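Local coordinates for Lin1944 protein (Listeria innocua, PDB 3D7L), which is of unknown function but belongs to the short-chain dehydrogenase/reductase family and is therefore probably an oxidoreductase, at residues 57-62 with 102-107; 108-113 with 148-153. All blocks are in the same frame, centred on the assembly; numbering follows the deposited sequence.

Contact 1: 57-62 with 102-107; sequences GKVDAI and DSLNDK
Val59 and Leu104 pair in parallel through two nearly straight backbone bonds: Val59 N donates to Ser103 O at 2.9 Å, and Asn105 N to Val59 O at 2.7 Å. Both acceptor carbonyls also take a CA-H...O contact, Ser103 O from Lys58 CA and Val59 O from Leu104 CA. The polar side chains add a second layer of bonds. Lys58 bends at chi2 (-82°), which swings CD past Asn105 OD1, and its NZ then donates to Leu104 O at 2.8 Å from well above the carbonyl plane, with a weak second bond to Asp102 O. Asn105 ND2 gives a hydrogen to Asp60 OD2 at 3.1 Å; the acceptor lies close to the amide plane, yet the carboxylate is met from above its own plane, the two planes being 51° apart. Asp60 OD1 is bound by Lys5 N, so the two carboxylate oxygens take a backbone N-H of strand 5-9 and the side-chain amide of Asn105. In the Rossmann-type sheet of this family, strand 59-64 is a central parallel strand that follows helix 46-56; the pairing lies at its start, where the chain returning from helix 79-100 meets it before entering 108-113. Two waters bridge the segments, one from Lys58 O to Asn105 ND2, the other from Asp60 OD2 to Asp106 O. On the apolar side Leu104 does the touching with CD2, which lies 3.9 Å from Ile62 CG1 and 4.1 Å from Val59 CG2, and also approaches the carbonyl oxygens of Val59 and Asp60. Ile62 CD1 reaches both CG and CD2 of Leu104, while Tyr53 of helix 46-56 touches Ile62 and Ser103 from outside the pair.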
loop_
_atom_site.group_PDB
_atom_site.type_symbol
_atom_site.label_atom_id
_atom_site.label_comp_id
_atom_site.label_asym_id
_atom_site.label_seq_id
_atom_site.Cartn_x
_atom_site.Cartn_y
_atom_site.Cartn_z
ATOM N N GLY D 57 -15.788 -23.958 -2.859
ATOM C CA GLY D 57 -16.468 -23.914 -4.161
ATOM C C GLY D 57 -16.915 -22.511 -4.581
ATOM O O GLY D 57 -16.354 -21.504 -4.126
ATOM N N LYS D 58 -17.932 -22.434 -5.437
ATOM C CA LYS D 58 -18.392 -21.148 -5.972
ATOM C C LYS D 58 -19.228 -20.365 -4.972
ATOM O O LYS D 58 -20.126 -20.924 -4.335
ATOM C CB LYS D 58 -19.190 -21.346 -7.279
ATOM C CG LYS D 58 -18.323 -21.571 -8.528
ATOM C CD LYS D 58 -17.835 -20.231 -9.077
ATOM C CE LYS D 58 -17.198 -20.361 -10.460
ATOM N NZ LYS D 58 -16.881 -19.018 -11.072
ATOM N N VAL D 59 -18.903 -19.074 -4.826
ATOM C CA VAL D 59 -19.725 -18.130 -4.046
ATOM C C VAL D 59 -20.077 -16.844 -4.806
ATOM O O VAL D 59 -19.584 -16.589 -5.915
ATOM C CB VAL D 59 -19.103 -17.809 -2.646
ATOM C CG1 VAL D 59 -19.074 -19.063 -1.801
ATOM C CG2 VAL D 59 -17.710 -17.207 -2.777
ATOM N N ASP D 60 -20.968 -16.054 -4.212
ATOM C CA ASP D 60 -21.394 -14.794 -4.804
ATOM C C ASP D 60 -20.584 -13.627 -4.270
ATOM O O ASP D 60 -20.434 -12.616 -4.952
ATOM C CB ASP D 60 -22.872 -14.558 -4.534
ATOM C CG ASP D 60 -23.726 -15.625 -5.142
ATOM O OD1 ASP D 60 -24.301 -16.428 -4.380
ATOM O OD2 ASP D 60 -23.768 -15.701 -6.387
ATOM N N ALA D 61 -20.056 -13.759 -3.062
ATOM C CA ALA D 61 -19.273 -12.661 -2.457
ATOM C C ALA D 61 -18.194 -13.213 -1.567
ATOM O O ALA D 61 -18.406 -14.205 -0.874
ATOM C CB ALA D 61 -20.161 -11.721 -1.656
ATOM N N ILE D 62 -17.048 -12.543 -1.576
ATOM C CA ILE D 62 -15.944 -12.851 -0.688
ATOM C C ILE D 62 -15.656 -11.542 0.046
ATOM O O ILE D 62 -15.412 -10.492 -0.576
ATOM C CB ILE D 62 -14.689 -13.342 -1.455
ATOM C CG1 ILE D 62 -14.961 -14.691 -2.149
ATOM C CG2 ILE D 62 -13.468 -13.419 -0.505
ATOM C CD1 ILE D 62 -13.878 -15.106 -3.129
ATOM N N ASP D 102 -11.590 -16.953 -9.394
ATOM C CA ASP D 102 -12.125 -18.166 -9.990
ATOM C C ASP D 102 -13.220 -18.799 -9.118
ATOM O O ASP D 102 -13.993 -19.627 -9.594
ATOM C CB ASP D 102 -10.993 -19.170 -10.291
ATOM C CG ASP D 102 -10.343 -18.943 -11.664
ATOM O OD1 ASP D 102 -11.005 -18.369 -12.559
ATOM O OD2 ASP D 102 -9.176 -19.359 -11.876
ATOM N N SER D 103 -13.300 -18.373 -7.857
ATOM C CA SER D 103 -14.343 -18.830 -6.951
ATOM C C SER D 103 -15.589 -17.961 -6.948
ATOM O O SER D 103 -16.552 -18.293 -6.271
ATOM C CB SER D 103 -13.810 -18.933 -5.524
ATOM O OG SER D 103 -12.901 -20.010 -5.435
ATOM N N LEU D 104 -15.574 -16.848 -7.678
ATOM C CA LEU D 104 -16.744 -15.991 -7.686
ATOM C C LEU D 104 -17.663 -16.278 -8.845
ATOM O O LEU D 104 -17.216 -16.459 -9.987
ATOM C CB LEU D 104 -16.370 -14.508 -7.696
ATOM C CG LEU D 104 -16.001 -13.859 -6.367
ATOM C CD1 LEU D 104 -15.733 -12.417 -6.653
ATOM C CD2 LEU D 104 -17.137 -14.016 -5.312
ATOM N N ASN D 105 -18.954 -16.314 -8.535
ATOM C CA ASN D 105 -19.974 -16.372 -9.551
ATOM C C ASN D 105 -19.979 -15.073 -10.382
ATOM O O ASN D 105 -19.468 -14.030 -9.946
ATOM C CB ASN D 105 -21.341 -16.629 -8.908
ATOM C CG ASN D 105 -21.523 -18.082 -8.455
ATOM O OD1 ASN D 105 -21.048 -19.024 -9.101
ATOM N ND2 ASN D 105 -22.238 -18.263 -7.349
ATOM N N ASP D 106 -20.548 -15.149 -11.585
ATOM C CA ASP D 106 -20.701 -13.984 -12.442
ATOM C C ASP D 106 -21.396 -12.860 -11.668
ATOM O O ASP D 106 -22.348 -13.116 -10.955
ATOM C CB ASP D 106 -21.512 -14.362 -13.684
ATOM C CG ASP D 106 -20.741 -15.288 -14.644
ATOM O OD1 ASP D 106 -21.349 -15.754 -15.623
ATOM O OD2 ASP D 106 -19.541 -15.562 -14.438
ATOM N N LYS D 107 -20.891 -11.629 -11.783
ATOM C CA LYS D 107 -21.466 -10.465 -11.083
ATOM C C LYS D 107 -21.238 -10.494 -9.564
ATOM O O LYS D 107 -21.873 -9.744 -8.835
ATOM C CB LYS D 107 -22.977 -10.323 -11.370
ATOM C CG LYS D 107 -23.410 -10.512 -12.836
ATOM C CD LYS D 107 -23.975 -9.250 -13.460
ATOM C CE LYS D 107 -22.853 -8.409 -14.096
ATOM N NZ LYS D 107 -23.120 -6.931 -14.039
HETATM O O HOH W 1 -22.751 -20.577 -5.200
HETATM O O HOH W 2 -23.010 -13.294 -7.825
#

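Contact 2: 108-113 with 148-153; sequences GSFTLT and RGIRIN
Phe110 and Ile152 lie beside each other on one face of two parallel strands, CB of the phenylalanine 3.8 Å from CG1 of the isoleucine. Ile152 CG1 is anti to the backbone N (chi1 175°), a position from which it meets Phe110 CB, and CD1 beyond it touches the same carbon. The Phe110 ring is oblique to its neighbours: Ile152 CD1 is near it, and Ile150 CG2 stands 4.2 Å from CD2. Leu112 extends this apolar row, its CD2 4.2 Å from Ile152 CD1. The other face carries Ser109, Thr111, Arg151 and Asn153. There the Arg151 chain bends at chi3 (-69°), which turns NE aside; the guanidinium beyond has Ser109 CB over one face, the carbon 3.6 Å above the plane and offset toward the rim, nearest to NH2. This is packing between the serine methylene and the flat cation; the polar end of Arg151 is held through NH1 by the carbonyl oxygens of Ser189 and Gln194. The backbones beneath follow a regular parallel ladder, with Arg151 N bound to Gly108 O at 2.8 Å, Phe110 N to Arg151 O at 2.7 Å, and Asn153 N and Leu112 N continuing it to Phe110 O and Asn153 O. Before the first rung, CB, CG1 and CG2 of Ile150 all come close to Gly108 O. Strands 108-113 and 151-157 belong to a right-handed beta-alpha-beta unit through helix 126-142, as in Rossmann-type folds. Val97 of helix 79-100 packs on Phe110, Leu112 and Ile152, helix 179-191 meets Thr111 on the other face, and strand 59-64 flanks 108-113 on the side away from 151-157.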
loop_
_atom_site.group_PDB
_atom_site.type_symbol
_atom_site.label_atom_id
_atom_site.label_comp_id
_atom_site.label_asym_id
_atom_site.label_seq_id
_atom_site.Cartn_x
_atom_site.Cartn_y
_atom_site.Cartn_z
ATOM N N GLY D 108 -20.353 -11.373 -9.096
ATOM C CA GLY D 108 -19.987 -11.471 -7.683
ATOM C C GLY D 108 -19.144 -10.268 -7.279
ATOM O O GLY D 108 -18.900 -9.379 -8.102
ATOM N N SER D 109 -18.719 -10.216 -6.018
ATOM C CA SER D 109 -17.899 -9.094 -5.524
ATOM C C SER D 109 -16.872 -9.516 -4.487
ATOM O O SER D 109 -17.075 -10.519 -3.805
ATOM C CB SER D 109 -18.790 -8.013 -4.897
ATOM O OG SER D 109 -19.338 -8.465 -3.671
ATOM N N PHE D 110 -15.784 -8.730 -4.375
ATOM C CA PHE D 110 -14.856 -8.768 -3.237
ATOM C C PHE D 110 -15.080 -7.536 -2.353
ATOM O O PHE D 110 -15.286 -6.445 -2.866
ATOM C CB PHE D 110 -13.393 -8.712 -3.704
ATOM C CG PHE D 110 -12.915 -9.936 -4.405
ATOM C CD1 PHE D 110 -12.482 -11.044 -3.687
ATOM C CD2 PHE D 110 -12.861 -9.978 -5.798
ATOM C CE1 PHE D 110 -12.021 -12.188 -4.332
ATOM C CE2 PHE D 110 -12.392 -11.136 -6.452
ATOM C CZ PHE D 110 -11.963 -12.218 -5.709
ATOM N N THR D 111 -15.018 -7.695 -1.031
ATOM C CA THR D 111 -14.961 -6.532 -0.134
ATOM C C THR D 111 -13.778 -6.701 0.814
ATOM O O THR D 111 -13.680 -7.717 1.496
ATOM C CB THR D 111 -16.228 -6.339 0.664
ATOM O OG1 THR D 111 -17.345 -6.411 -0.212
ATOM C CG2 THR D 111 -16.230 -5.005 1.393
ATOM N N LEU D 112 -12.890 -5.703 0.855
ATOM C CA LEU D 112 -11.665 -5.794 1.674
ATOM C C LEU D 112 -11.665 -4.755 2.789
ATOM O O LEU D 112 -12.324 -3.736 2.665
ATOM C CB LEU D 112 -10.438 -5.619 0.780
ATOM C CG LEU D 112 -9.758 -6.814 0.103
ATOM C CD1 LEU D 112 -10.627 -8.084 -0.135
ATOM C CD2 LEU D 112 -8.986 -6.371 -1.185
ATOM N N THR D 113 -10.931 -4.981 3.876
ATOM C CA THR D 113 -10.972 -3.995 4.980
ATOM C C THR D 113 -9.704 -3.151 5.022
ATOM O O THR D 113 -8.615 -3.686 4.906
ATOM C CB THR D 113 -11.211 -4.652 6.368
ATOM O OG1 THR D 113 -12.437 -5.398 6.344
ATOM C CG2 THR D 113 -11.289 -3.594 7.470
ATOM N N ARG D 148 -16.171 -11.071 -15.921
ATOM C CA ARG D 148 -17.529 -11.573 -15.633
ATOM C C ARG D 148 -18.406 -10.691 -14.691
ATOM O O ARG D 148 -19.288 -11.185 -13.976
ATOM C CB ARG D 148 -17.447 -13.024 -15.137
ATOM C CG ARG D 148 -16.660 -13.959 -16.070
ATOM C CD ARG D 148 -16.569 -15.377 -15.520
ATOM N NE ARG D 148 -15.661 -15.551 -14.369
ATOM C CZ ARG D 148 -16.071 -15.687 -13.108
ATOM N NH1 ARG D 148 -15.179 -15.882 -12.141
ATOM N NH2 ARG D 148 -17.385 -15.641 -12.804
ATOM N N GLY D 149 -18.165 -9.387 -14.735
ATOM C CA GLY D 149 -18.982 -8.379 -14.025
ATOM C C GLY D 149 -18.697 -8.286 -12.533
ATOM O O GLY D 149 -19.445 -7.656 -11.783
ATOM N N ILE D 150 -17.604 -8.901 -12.115
ATOM C CA ILE D 150 -17.223 -8.946 -10.721
ATOM C C ILE D 150 -16.841 -7.558 -10.201
ATOM O O ILE D 150 -16.196 -6.780 -10.909
ATOM C CB ILE D 150 -16.097 -9.962 -10.501
ATOM C CG1 ILE D 150 -16.660 -11.402 -10.577
ATOM C CG2 ILE D 150 -15.423 -9.733 -9.165
ATOM C CD1 ILE D 150 -15.651 -12.472 -11.020
ATOM N N ARG D 151 -17.276 -7.241 -8.979
ATOM C CA ARG D 151 -16.990 -5.929 -8.364
ATOM C C ARG D 151 -16.032 -6.061 -7.196
ATOM O O ARG D 151 -15.901 -7.145 -6.600
ATOM C CB ARG D 151 -18.286 -5.235 -7.924
ATOM C CG ARG D 151 -19.367 -5.155 -9.039
ATOM C CD ARG D 151 -20.697 -4.554 -8.517
ATOM N NE ARG D 151 -21.335 -5.473 -7.592
ATOM C CZ ARG D 151 -21.357 -5.360 -6.260
ATOM N NH1 ARG D 151 -20.824 -4.320 -5.639
ATOM N NH2 ARG D 151 -21.965 -6.288 -5.548
ATOM N N ILE D 152 -15.338 -4.968 -6.877
ATOM C CA ILE D 152 -14.440 -4.962 -5.714
ATOM C C ILE D 152 -14.410 -3.582 -5.054
ATOM O O ILE D 152 -14.124 -2.568 -5.710
ATOM C CB ILE D 152 -12.988 -5.469 -6.074
ATOM C CG1 ILE D 152 -12.045 -5.331 -4.865
ATOM C CG2 ILE D 152 -12.401 -4.678 -7.295
ATOM C CD1 ILE D 152 -10.779 -6.186 -4.979
ATOM N N ASN D 153 -14.712 -3.556 -3.758
ATOM C CA ASN D 153 -14.672 -2.315 -2.978
ATOM C C ASN D 153 -13.900 -2.510 -1.672
ATOM O O ASN D 153 -13.619 -3.634 -1.291
ATOM C CB ASN D 153 -16.091 -1.840 -2.619
ATOM C CG ASN D 153 -16.965 -1.615 -3.834
ATOM O OD1 ASN D 153 -16.680 -0.742 -4.656
ATOM N ND2 ASN D 153 -18.058 -2.382 -3.939
#

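Contacts 1 and 2 follow one another along the chain, their centres about 9 Å apart, with segment 102-107 leading, after a corner at Asp106 and Lys107, into strand 108-113. Arg148 joins them: its NH2 forms a salt bridge with Asp106 OD2 at 2.7 Å and also donates to Leu104 O, the carbonyl that accepts from Lys58. Lys107 N probably bonds to Arg148 O at 2.8 Å. The apolar sides meet as well, Leu104 CD1 lying 3.6 Å from Phe110 CE2. Strand 108-113 is hydrogen-bonded to strand 59-64 as well as to 151-157, so both contacts reach the same parallel sheet, contact 1 through strand 59-64.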